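Local coordinates for transcriptional regulator (Methanobacterium thermoautotrophicum, PDB 3BPV), which is a MarR-family transcriptional repressor that probably binds DNA through winged-helix domains as a homodimer, at residues A[8-13]-A[109-114]; A[25-30]-A[98-103]; A[35-38]-A[43-46]; A[48-53]-A[58-63]. All blocks are in the same frame, centred on the assembly; numbering follows the deposited sequence.

Contact 1: residues A[8-13]-A[109-114]; sequences SIILRS and DLLFRD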
loop_
_atom_site.group_PDB
_atom_site.type_symbol
_atom_site.label_atom_id
_atom_site.label_comp_id
_atom_site.label_asym_id
_atom_site.label_seq_id
_atom_site.Cartn_x
_atom_site.Cartn_y
_atom_site.Cartn_z
ATOM N N SER A 8 4.960 0.554 5.932
ATOM C CA SER A 8 4.902 1.280 4.672
ATOM C C SER A 8 6.292 1.565 4.111
ATOM O O SER A 8 6.487 1.570 2.895
ATOM C CB SER A 8 4.116 2.575 4.859
ATOM O OG SER A 8 2.735 2.279 5.003
ATOM N N ILE A 9 7.260 1.808 4.986
ATOM C CA ILE A 9 8.619 2.052 4.516
ATOM C C ILE A 9 9.100 0.758 3.865
ATOM O O ILE A 9 9.694 0.776 2.789
ATOM C CB ILE A 9 9.554 2.434 5.679
ATOM C CG1 ILE A 9 9.182 3.827 6.195
ATOM C CG2 ILE A 9 11.006 2.381 5.229
ATOM C CD1 ILE A 9 9.861 4.201 7.495
ATOM N N ILE A 10 8.828 -0.367 4.518
ATOM C CA ILE A 10 9.221 -1.664 3.986
ATOM C C ILE A 10 8.540 -1.907 2.635
ATOM O O ILE A 10 9.189 -2.292 1.665
ATOM C CB ILE A 10 8.844 -2.790 4.980
ATOM C CG1 ILE A 10 9.660 -2.627 6.269
ATOM C CG2 ILE A 10 9.075 -4.165 4.342
ATOM C CD1 ILE A 10 9.211 -3.506 7.416
ATOM N N LEU A 11 7.232 -1.662 2.566
ATOM C CA LEU A 11 6.482 -1.875 1.331
ATOM C C LEU A 11 6.913 -0.926 0.210
ATOM O O LEU A 11 6.779 -1.250 -0.969
ATOM C CB LEU A 11 4.973 -1.747 1.600
ATOM C CG LEU A 11 4.390 -2.897 2.429
ATOM C CD1 LEU A 11 2.987 -2.550 2.918
ATOM C CD2 LEU A 11 4.371 -4.164 1.595
ATOM N N ARG A 12 7.434 0.244 0.558
ATOM C CA ARG A 12 7.877 1.167 -0.481
ATOM C C ARG A 12 9.117 0.610 -1.174
ATOM O O ARG A 12 9.319 0.823 -2.376
ATOM C CB ARG A 12 8.166 2.553 0.103
ATOM C CG ARG A 12 6.921 3.399 0.304
ATOM C CD ARG A 12 7.270 4.869 0.444
ATOM N NE ARG A 12 7.885 5.188 1.726
ATOM C CZ ARG A 12 7.213 5.320 2.865
ATOM N NH1 ARG A 12 5.900 5.162 2.885
ATOM N NH2 ARG A 12 7.859 5.619 3.984
ATOM N N SER A 13 9.947 -0.112 -0.428
ATOM C CA SER A 13 11.145 -0.685 -1.022
ATOM C C SER A 13 10.707 -1.780 -1.981
ATOM O O SER A 13 11.309 -1.971 -3.038
ATOM C CB SER A 13 12.072 -1.259 0.056
ATOM O OG SER A 13 11.592 -2.479 0.587
ATOM N N ASP A 109 15.246 -11.760 0.365
ATOM C CA ASP A 109 16.614 -12.084 0.746
ATOM C C ASP A 109 17.419 -10.821 1.033
ATOM O O ASP A 109 18.199 -10.775 1.990
ATOM C CB ASP A 109 17.311 -12.910 -0.344
ATOM C CG ASP A 109 16.707 -14.296 -0.497
ATOM O OD1 ASP A 109 16.096 -14.784 0.471
ATOM O OD2 ASP A 109 16.857 -14.901 -1.579
ATOM N N LEU A 110 17.229 -9.800 0.207
ATOM C CA LEU A 110 17.930 -8.536 0.402
ATOM C C LEU A 110 17.480 -7.864 1.700
ATOM O O LEU A 110 18.296 -7.367 2.473
ATOM C CB LEU A 110 17.669 -7.597 -0.779
ATOM C CG LEU A 110 18.374 -7.914 -2.103
ATOM C CD1 LEU A 110 17.717 -7.133 -3.223
ATOM C CD2 LEU A 110 19.850 -7.568 -2.007
ATOM N N LEU A 111 16.174 -7.853 1.931
ATOM C CA LEU A 111 15.617 -7.233 3.126
ATOM C C LEU A 111 16.119 -7.888 4.415
ATOM O O LEU A 111 16.400 -7.208 5.400
ATOM C CB LEU A 111 14.091 -7.317 3.083
ATOM C CG LEU A 111 13.355 -6.368 4.035
ATOM C CD1 LEU A 111 13.380 -4.965 3.455
ATOM C CD2 LEU A 111 11.925 -6.822 4.239
ATOM N N PHE A 112 16.227 -9.213 4.393
ATOM C CA PHE A 112 16.656 -9.986 5.558
ATOM C C PHE A 112 18.151 -10.272 5.670
ATOM O O PHE A 112 18.550 -11.097 6.486
ATOM C CB PHE A 112 15.933 -11.341 5.579
ATOM C CG PHE A 112 14.490 -11.274 6.006
ATOM C CD1 PHE A 112 14.144 -10.848 7.283
ATOM C CD2 PHE A 112 13.478 -11.690 5.137
ATOM C CE1 PHE A 112 12.803 -10.842 7.694
ATOM C CE2 PHE A 112 12.139 -11.689 5.536
ATOM C CZ PHE A 112 11.803 -11.264 6.819
ATOM N N ARG A 113 18.976 -9.604 4.875
ATOM C CA ARG A 113 20.417 -9.861 4.923
ATOM C C ARG A 113 21.051 -9.831 6.311
ATOM O O ARG A 113 21.902 -10.671 6.625
ATOM C CB ARG A 113 21.161 -8.887 4.001
ATOM C CG ARG A 113 21.214 -9.347 2.555
ATOM C CD ARG A 113 21.860 -8.301 1.665
ATOM N NE ARG A 113 21.019 -7.116 1.540
ATOM C CZ ARG A 113 21.309 -6.074 0.773
ATOM N NH1 ARG A 113 22.425 -6.068 0.057
ATOM N NH2 ARG A 113 20.485 -5.035 0.723
ATOM N N ASP A 114 20.647 -8.878 7.146
ATOM C CA ASP A 114 21.222 -8.761 8.482
ATOM C C ASP A 114 20.420 -9.490 9.559
ATOM O O ASP A 114 20.583 -9.231 10.750
ATOM C CB ASP A 114 21.368 -7.286 8.851
ATOM C CG ASP A 114 22.398 -6.571 7.997
ATOM O OD1 ASP A 114 22.432 -5.326 8.031
ATOM O OD2 ASP A 114 23.178 -7.255 7.299
#
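L111 overlaps I10 with one of its two methyls: L111 CD2 lies 3.9 Å from I10 CG2, and the two side chains cross at about a right angle. With CG anti to the backbone N (chi1 -163°), the leucine spreads its two branches against helix 3-21. The second branch, L111 CD1, stands 4.2 Å from S13 OG, one helical turn further on. The contact is small and buried, and no hydrogen bond crosses it.

The hydroxyl at its edge is turned back to its own helix. S13 OG sits between the backbone N and the carbonyl carbon (chi1 75°), from where it donates to I10 O at 2.6 Å, in the carbonyl plane, and it also hydrogen-bonds W107 NE1 of helix 97-111. Replacing S13 by an alanine would probably leave the W107 indole N-H without this mate and remove a polar link between the two helices. R113 NE bonds L110 O at 2.9 Å in the guanidinium plane, while L110 CD2 lies over the centre of one guanidinium face.

R113 also forms a salt bridge with E133 of the second subunit, and I10 packs on C127 of that subunit. Helices 3-21 and 97-111 thus meet at the dimer interface, while F112 packs on R120 and F123 of helix 117-136.

Contact 2: residues A[25-30]-A[98-103]; sequences LNLTDA and PLILKV
L25 and L99 meet methyl to methyl, as do L27 and I100, and these two apolar touches make up the whole contact. L25 CD1 reaches L99 CD1 at 4.4 Å, near the surface. Deeper in, L27 CD1 approaches I100 CD1 at 4.5 Å; the isoleucine gets there through a straight CG1-CD1 arm (chi2 176°), because its CB does not itself aim at the loop. Backbones stay well apart, with L27 CA and I100 CA separated by 9.7 Å, so only the ends of long side chains bridge the gap.

Polar interactions lie outside this apolar patch and hold the loop and the start of helix 29-40 rather than the pair. T28 is the N-cap of helix 29-40, its side chain capping a backbone N just beyond the segment, and its OG1 also bonds Q31 NE2. D29 OD2 bonds H14 ND1 of helix 3-21, while D29 OD1 forms a salt bridge with K4 of the second subunit.

L27 is enclosed by L22, F72, I96 and, from helix 57-69, L67. I100 carries the packing on to V32 and L35 of helix 29-40, so the contact lies where helix 97-111 runs against the DNA-binding domain's first helix and the loop leading into it.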
loop_
_atom_site.group_PDB
_atom_site.type_symbol
_atom_site.label_atom_id
_atom_site.label_comp_id
_atom_site.label_asym_id
_atom_site.label_seq_id
_atom_site.Cartn_x
_atom_site.Cartn_y
_atom_site.Cartn_z
ATOM N N LEU A 25 8.477 -5.438 -18.166
ATOM C CA LEU A 25 7.158 -6.007 -18.442
ATOM C C LEU A 25 6.087 -4.966 -18.138
ATOM O O LEU A 25 4.890 -5.263 -18.144
ATOM C CB LEU A 25 6.921 -7.246 -17.578
ATOM C CG LEU A 25 7.883 -8.416 -17.784
ATOM C CD1 LEU A 25 7.561 -9.513 -16.785
ATOM C CD2 LEU A 25 7.763 -8.934 -19.208
ATOM N N ASN A 26 6.536 -3.745 -17.867
ATOM C CA ASN A 26 5.650 -2.632 -17.540
ATOM C C ASN A 26 4.809 -2.948 -16.316
ATOM O O ASN A 26 3.672 -2.487 -16.187
ATOM C CB ASN A 26 4.736 -2.290 -18.721
ATOM C CG ASN A 26 5.473 -1.589 -19.844
ATOM O OD1 ASN A 26 6.440 -0.865 -19.605
ATOM N ND2 ASN A 26 5.011 -1.786 -21.071
ATOM N N LEU A 27 5.382 -3.721 -15.406
ATOM C CA LEU A 27 4.669 -4.097 -14.196
ATOM C C LEU A 27 5.033 -3.224 -13.009
ATOM O O LEU A 27 6.153 -2.724 -12.896
ATOM C CB LEU A 27 4.940 -5.570 -13.852
ATOM C CG LEU A 27 4.238 -6.628 -14.706
ATOM C CD1 LEU A 27 4.817 -7.998 -14.384
ATOM C CD2 LEU A 27 2.737 -6.601 -14.434
ATOM N N THR A 28 4.054 -3.047 -12.134
ATOM C CA THR A 28 4.200 -2.278 -10.916
ATOM C C THR A 28 3.634 -3.133 -9.799
ATOM O O THR A 28 2.930 -4.119 -10.051
ATOM C CB THR A 28 3.383 -0.992 -10.960
ATOM O OG1 THR A 28 2.017 -1.322 -11.246
ATOM C CG2 THR A 28 3.927 -0.043 -12.014
ATOM N N ASP A 29 3.922 -2.745 -8.569
ATOM C CA ASP A 29 3.445 -3.459 -7.398
ATOM C C ASP A 29 1.928 -3.647 -7.449
ATOM O O ASP A 29 1.422 -4.741 -7.210
ATOM C CB ASP A 29 3.837 -2.668 -6.149
ATOM C CG ASP A 29 3.556 -3.406 -4.872
ATOM O OD1 ASP A 29 2.413 -3.867 -4.682
ATOM O OD2 ASP A 29 4.487 -3.510 -4.049
ATOM N N ALA A 30 1.201 -2.582 -7.755
ATOM C CA ALA A 30 -0.255 -2.652 -7.812
ATOM C C ALA A 30 -0.739 -3.675 -8.838
ATOM O O ALA A 30 -1.693 -4.417 -8.585
ATOM C CB ALA A 30 -0.831 -1.275 -8.125
ATOM N N PRO A 98 6.174 -17.180 -12.295
ATOM C CA PRO A 98 7.427 -17.651 -11.699
ATOM C C PRO A 98 8.441 -16.520 -11.583
ATOM O O PRO A 98 9.182 -16.443 -10.603
ATOM C CB PRO A 98 7.878 -18.743 -12.663
ATOM C CG PRO A 98 6.576 -19.326 -13.107
ATOM C CD PRO A 98 5.737 -18.087 -13.372
ATOM N N LEU A 99 8.469 -15.649 -12.590
ATOM C CA LEU A 99 9.379 -14.511 -12.594
ATOM C C LEU A 99 9.035 -13.596 -11.427
ATOM O O LEU A 99 9.919 -13.092 -10.732
ATOM C CB LEU A 99 9.254 -13.728 -13.902
ATOM C CG LEU A 99 9.697 -14.398 -15.204
ATOM C CD1 LEU A 99 9.212 -13.578 -16.385
ATOM C CD2 LEU A 99 11.210 -14.531 -15.228
ATOM N N ILE A 100 7.741 -13.380 -11.225
ATOM C CA ILE A 100 7.267 -12.533 -10.141
ATOM C C ILE A 100 7.661 -13.120 -8.792
ATOM O O ILE A 100 8.165 -12.416 -7.920
ATOM C CB ILE A 100 5.736 -12.376 -10.203
ATOM C CG1 ILE A 100 5.359 -11.514 -11.410
ATOM C CG2 ILE A 100 5.213 -11.758 -8.915
ATOM C CD1 ILE A 100 3.861 -11.382 -11.628
ATOM N N LEU A 101 7.446 -14.419 -8.620
ATOM C CA LEU A 101 7.792 -15.061 -7.360
ATOM C C LEU A 101 9.298 -15.052 -7.117
ATOM O O LEU A 101 9.739 -14.971 -5.976
ATOM C CB LEU A 101 7.247 -16.496 -7.318
ATOM C CG LEU A 101 5.717 -16.598 -7.278
ATOM C CD1 LEU A 101 5.295 -18.058 -7.247
ATOM C CD2 LEU A 101 5.180 -15.873 -6.052
ATOM N N LYS A 102 10.089 -15.134 -8.183
ATOM C CA LYS A 102 11.540 -15.107 -8.035
ATOM C C LYS A 102 11.964 -13.717 -7.568
ATOM O O LYS A 102 12.863 -13.575 -6.734
ATOM C CB LYS A 102 12.231 -15.443 -9.359
ATOM C CG LYS A 102 13.750 -15.452 -9.257
ATOM C CD LYS A 102 14.412 -15.641 -10.611
ATOM C CE LYS A 102 15.928 -15.590 -10.482
ATOM N NZ LYS A 102 16.379 -14.317 -9.850
ATOM N N VAL A 103 11.319 -12.690 -8.114
ATOM C CA VAL A 103 11.629 -11.321 -7.719
ATOM C C VAL A 103 11.234 -11.117 -6.252
ATOM O O VAL A 103 11.956 -10.455 -5.503
ATOM C CB VAL A 103 10.894 -10.313 -8.626
ATOM C CG1 VAL A 103 11.016 -8.899 -8.062
ATOM C CG2 VAL A 103 11.492 -10.377 -10.036
#

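Contact 3: residues A[35-38]-A[43-46]; sequences LLRI and GIKQ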
loop_
_atom_site.group_PDB
_atom_site.type_symbol
_atom_site.label_atom_id
_atom_site.label_comp_id
_atom_site.label_asym_id
_atom_site.label_seq_id
_atom_site.Cartn_x
_atom_site.Cartn_y
_atom_site.Cartn_z
ATOM N N LEU A 35 -2.757 -9.174 -10.330
ATOM C CA LEU A 35 -2.498 -10.372 -11.110
ATOM C C LEU A 35 -2.484 -11.616 -10.226
ATOM O O LEU A 35 -3.116 -12.622 -10.555
ATOM C CB LEU A 35 -1.163 -10.240 -11.845
ATOM C CG LEU A 35 -0.850 -11.338 -12.861
ATOM C CD1 LEU A 35 -1.887 -11.332 -13.964
ATOM C CD2 LEU A 35 0.531 -11.099 -13.451
ATOM N N LEU A 36 -1.781 -11.558 -9.100
ATOM C CA LEU A 36 -1.715 -12.718 -8.217
ATOM C C LEU A 36 -3.071 -13.041 -7.615
ATOM O O LEU A 36 -3.409 -14.214 -7.430
ATOM C CB LEU A 36 -0.684 -12.502 -7.106
ATOM C CG LEU A 36 0.771 -12.386 -7.581
ATOM C CD1 LEU A 36 1.685 -12.154 -6.387
ATOM C CD2 LEU A 36 1.168 -13.662 -8.326
ATOM N N ARG A 37 -3.855 -12.013 -7.309
ATOM C CA ARG A 37 -5.177 -12.241 -6.734
ATOM C C ARG A 37 -6.118 -12.897 -7.742
ATOM O O ARG A 37 -6.903 -13.773 -7.379
ATOM C CB ARG A 37 -5.778 -10.924 -6.245
ATOM C CG ARG A 37 -7.069 -11.088 -5.464
ATOM C CD ARG A 37 -6.824 -11.673 -4.084
ATOM N NE ARG A 37 -8.077 -11.884 -3.366
ATOM C CZ ARG A 37 -8.975 -12.807 -3.693
ATOM N NH1 ARG A 37 -8.758 -13.611 -4.725
ATOM N NH2 ARG A 37 -10.091 -12.927 -2.989
ATOM N N ILE A 38 -6.050 -12.479 -9.001
ATOM C CA ILE A 38 -6.905 -13.059 -10.031
ATOM C C ILE A 38 -6.435 -14.480 -10.315
ATOM O O ILE A 38 -7.247 -15.380 -10.569
ATOM C CB ILE A 38 -6.844 -12.234 -11.331
ATOM C CG1 ILE A 38 -7.346 -10.814 -11.062
ATOM C CG2 ILE A 38 -7.699 -12.892 -12.412
ATOM C CD1 ILE A 38 -7.040 -9.843 -12.173
ATOM N N GLY A 43 -11.930 -15.942 -12.525
ATOM C CA GLY A 43 -13.331 -15.594 -12.678
ATOM C C GLY A 43 -13.843 -14.570 -11.684
ATOM O O GLY A 43 -15.009 -14.185 -11.731
ATOM N N ILE A 44 -12.979 -14.129 -10.775
ATOM C CA ILE A 44 -13.386 -13.141 -9.790
ATOM C C ILE A 44 -13.906 -11.904 -10.524
ATOM O O ILE A 44 -13.361 -11.505 -11.554
ATOM C CB ILE A 44 -12.196 -12.751 -8.867
ATOM C CG1 ILE A 44 -12.685 -11.842 -7.737
ATOM C CG2 ILE A 44 -11.103 -12.061 -9.676
ATOM C CD1 ILE A 44 -11.625 -11.533 -6.688
ATOM N N LYS A 45 -14.980 -11.316 -10.001
ATOM C CA LYS A 45 -15.559 -10.117 -10.601
ATOM C C LYS A 45 -14.662 -8.928 -10.276
ATOM O O LYS A 45 -14.047 -8.882 -9.208
ATOM C CB LYS A 45 -16.964 -9.849 -10.048
ATOM C CG LYS A 45 -18.105 -10.576 -10.755
ATOM C CD LYS A 45 -18.044 -12.079 -10.574
ATOM C CE LYS A 45 -19.286 -12.729 -11.164
ATOM N NZ LYS A 45 -19.224 -14.209 -11.082
ATOM N N GLN A 46 -14.594 -7.970 -11.193
ATOM C CA GLN A 46 -13.775 -6.789 -10.971
ATOM C C GLN A 46 -14.220 -6.069 -9.710
ATOM O O GLN A 46 -13.384 -5.609 -8.938
ATOM C CB GLN A 46 -13.862 -5.830 -12.159
ATOM C CG GLN A 46 -13.059 -4.543 -11.965
ATOM C CD GLN A 46 -12.982 -3.707 -13.228
ATOM O OE1 GLN A 46 -12.965 -4.243 -14.336
ATOM N NE2 GLN A 46 -12.913 -2.389 -13.067
#
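I44 meets helix 29-40 with both its methyls, each taken by a different residue. I44 CD1 lies over one face of the R37 guanidinium, 3.8 Å from its plane and displaced from the centre to the side of NH1 and NH2, the nearest atom being R37 NH1 at 4.0 Å. I44 CG2 packs on I38 CG1 at 4.2 Å, and both helix side chains cross the isoleucine at about a right angle. With CG1 anti to its backbone N (chi1 -173°) and the chain extended beyond, I44 sends CD1 toward the arginine and leaves the shorter branch for I38.

R37 arrives by a bend at chi2 (72°), which folds the chain so that its charged end lies above the isoleucine. There NH1 forms a salt bridge with E41, and the guanidinium makes a cation-pi interaction with F52, so its orientation is set from several directions. R40 NH1 lies close to R37 NH1, and E41 probably offsets some of that like charge.

This link between helices 29-40 and 46-53 belongs to the winged-helix fold: G43 and I44 make backbone hydrogen bonds with L87, adding a short edge to the hairpin of strands 73-78 and 84-89.

Further out, G43 adopts a positive phi (94°), at which a side chain would be jammed against the preceding carbonyl O. K45 stands at the N-cap of the next helix, and its backbone N is bound by E48 OE1, while L49 packs on R37, I38 and I44 alike.

Contact 4: residues A[48-53]-A[58-63]; sequences ELATFF and GTIART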
loop_
_atom_site.group_PDB
_atom_site.type_symbol
_atom_site.label_atom_id
_atom_site.label_comp_id
_atom_site.label_asym_id
_atom_site.label_seq_id
_atom_site.Cartn_x
_atom_site.Cartn_y
_atom_site.Cartn_z
ATOM N N GLU A 48 -15.499 -7.376 -7.145
ATOM C CA GLU A 48 -15.128 -8.195 -5.992
ATOM C C GLU A 48 -13.644 -7.994 -5.692
ATOM O O GLU A 48 -13.227 -7.988 -4.530
ATOM C CB GLU A 48 -15.428 -9.676 -6.263
ATOM C CG GLU A 48 -16.903 -9.951 -6.525
ATOM C CD GLU A 48 -17.203 -11.407 -6.819
ATOM O OE1 GLU A 48 -16.473 -12.027 -7.625
ATOM O OE2 GLU A 48 -18.187 -11.927 -6.251
ATOM N N LEU A 49 -12.846 -7.830 -6.743
ATOM C CA LEU A 49 -11.421 -7.589 -6.562
ATOM C C LEU A 49 -11.264 -6.206 -5.918
ATOM O O LEU A 49 -10.446 -6.032 -5.017
ATOM C CB LEU A 49 -10.697 -7.627 -7.908
ATOM C CG LEU A 49 -9.169 -7.558 -7.843
ATOM C CD1 LEU A 49 -8.639 -8.840 -7.221
ATOM C CD2 LEU A 49 -8.587 -7.377 -9.240
ATOM N N ALA A 50 -12.053 -5.237 -6.380
ATOM C CA ALA A 50 -12.016 -3.884 -5.824
ATOM C C ALA A 50 -12.370 -3.914 -4.346
ATOM O O ALA A 50 -11.719 -3.272 -3.525
ATOM C CB ALA A 50 -12.991 -2.992 -6.560
ATOM N N THR A 51 -13.410 -4.659 -3.999
ATOM C CA THR A 51 -13.830 -4.755 -2.610
ATOM C C THR A 51 -12.745 -5.415 -1.773
ATOM O O THR A 51 -12.463 -4.984 -0.657
ATOM C CB THR A 51 -15.135 -5.564 -2.484
ATOM O OG1 THR A 51 -16.172 -4.902 -3.216
ATOM C CG2 THR A 51 -15.555 -5.688 -1.023
ATOM N N PHE A 52 -12.119 -6.450 -2.322
ATOM C CA PHE A 52 -11.064 -7.164 -1.616
ATOM C C PHE A 52 -9.914 -6.248 -1.206
ATOM O O PHE A 52 -9.424 -6.328 -0.074
ATOM C CB PHE A 52 -10.523 -8.296 -2.488
ATOM C CG PHE A 52 -9.304 -8.960 -1.925
ATOM C CD1 PHE A 52 -9.415 -9.930 -0.936
ATOM C CD2 PHE A 52 -8.037 -8.605 -2.377
ATOM C CE1 PHE A 52 -8.282 -10.538 -0.406
ATOM C CE2 PHE A 52 -6.898 -9.205 -1.855
ATOM C CZ PHE A 52 -7.017 -10.173 -0.868
ATOM N N PHE A 53 -9.480 -5.385 -2.122
ATOM C CA PHE A 53 -8.372 -4.470 -1.837
ATOM C C PHE A 53 -8.795 -3.217 -1.083
ATOM O O PHE A 53 -7.953 -2.522 -0.506
ATOM C CB PHE A 53 -7.671 -4.067 -3.136
ATOM C CG PHE A 53 -6.827 -5.154 -3.732
ATOM C CD1 PHE A 53 -5.730 -5.661 -3.046
ATOM C CD2 PHE A 53 -7.128 -5.667 -4.989
ATOM C CE1 PHE A 53 -4.949 -6.664 -3.607
ATOM C CE2 PHE A 53 -6.351 -6.665 -5.553
ATOM C CZ PHE A 53 -5.263 -7.164 -4.865
ATOM N N GLY A 58 -11.396 4.020 -9.149
ATOM C CA GLY A 58 -10.588 4.592 -10.211
ATOM C C GLY A 58 -9.204 3.977 -10.290
ATOM O O GLY A 58 -8.718 3.671 -11.381
ATOM N N THR A 59 -8.569 3.789 -9.137
ATOM C CA THR A 59 -7.231 3.219 -9.090
ATOM C C THR A 59 -7.216 1.786 -9.607
ATOM O O THR A 59 -6.372 1.435 -10.432
ATOM C CB THR A 59 -6.659 3.255 -7.662
ATOM O OG1 THR A 59 -6.577 4.615 -7.217
ATOM C CG2 THR A 59 -5.266 2.642 -7.632
ATOM N N ILE A 60 -8.150 0.965 -9.139
ATOM C CA ILE A 60 -8.223 -0.419 -9.579
ATOM C C ILE A 60 -8.502 -0.474 -11.075
ATOM O O ILE A 60 -7.923 -1.288 -11.785
ATOM C CB ILE A 60 -9.320 -1.212 -8.810
ATOM C CG1 ILE A 60 -9.531 -2.578 -9.469
ATOM C CG2 ILE A 60 -10.605 -0.435 -8.771
ATOM C CD1 ILE A 60 -10.467 -3.487 -8.715
ATOM N N ALA A 61 -9.369 0.404 -11.564
ATOM C CA ALA A 61 -9.702 0.419 -12.983
ATOM C C ALA A 61 -8.470 0.662 -13.850
ATOM O O ALA A 61 -8.267 -0.022 -14.852
ATOM C CB ALA A 61 -10.759 1.485 -13.262
ATOM N N ARG A 62 -7.657 1.642 -13.467
ATOM C CA ARG A 62 -6.450 1.960 -14.224
ATOM C C ARG A 62 -5.430 0.833 -14.117
ATOM O O ARG A 62 -4.755 0.514 -15.088
ATOM C CB ARG A 62 -5.840 3.272 -13.732
ATOM C CG ARG A 62 -6.743 4.480 -13.949
ATOM C CD ARG A 62 -5.979 5.790 -13.796
ATOM N NE ARG A 62 -5.051 5.987 -14.908
ATOM C CZ ARG A 62 -5.372 6.561 -16.062
ATOM N NH1 ARG A 62 -6.601 7.014 -16.276
ATOM N NH2 ARG A 62 -4.460 6.665 -17.018
ATOM N N THR A 63 -5.313 0.231 -12.939
ATOM C CA THR A 63 -4.376 -0.868 -12.749
ATOM C C THR A 63 -4.746 -2.067 -13.626
ATOM O O THR A 63 -3.891 -2.673 -14.283
ATOM C CB THR A 63 -4.359 -1.298 -11.270
ATOM O OG1 THR A 63 -3.961 -0.183 -10.464
ATOM C CG2 THR A 63 -3.400 -2.450 -11.044
#
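I60 drives its CD1 straight into the backbone of helix 46-53 at A50. I60 CD1 stands 3.3 Å from A50 CA and equally near A50 N, and its distance to A50 CB is 3.4 Å, tighter than usual van der Waals contact between carbons. The methyl also approaches L49, 4.0 Å from its carbonyl C. The side chain is fully extended, with CG1 anti to the backbone N (chi1 170°) and chi2 near 174°, so it reaches across as a rod, and I60 CG2 adds a looser touch on A50 CB at 4.1 Å. A small residue at A50 lets the helices come this near: A50 CA and I60 CA are 6.4 Å apart.

These helices, 46-53 and 57-69, form the helix-turn-helix of the winged-helix domain, and the second is by family the recognition helix, which probably enters the DNA major groove.

Away from I60 the contact opens quickly. F53, though its CB aims at the other helix, makes no close contact with 58-63, and F52 CD2 instead lies over the centre of the F53 ring. Both phenylalanines pack on R12 of the second subunit, whereas L49, on the inner side, continues onto C34 and R37 of helix 29-40.

Overall arrangement
From the N terminus, helix 3-21 opens contact 1 and the loop into helix 29-40 opens contact 2. Contacts 3 and 4 then close short loops one after the other, joining helix 29-40 to the entry of helix 46-53, and that helix to helix 57-69. After the wing strands, helix 97-111 closes contact 2 and, near its end, contact 1. Both short loops therefore fall within the span of contact 2, itself within that of contact 1, and none cross. I100 touches L35, linking contacts 2 and 3, and A30 touches T63, linking contacts 2 and 4; contacts 3 and 4 adjoin. Contact 1, at the dimer interface, lies across the chain's centre from contacts 3 and 4.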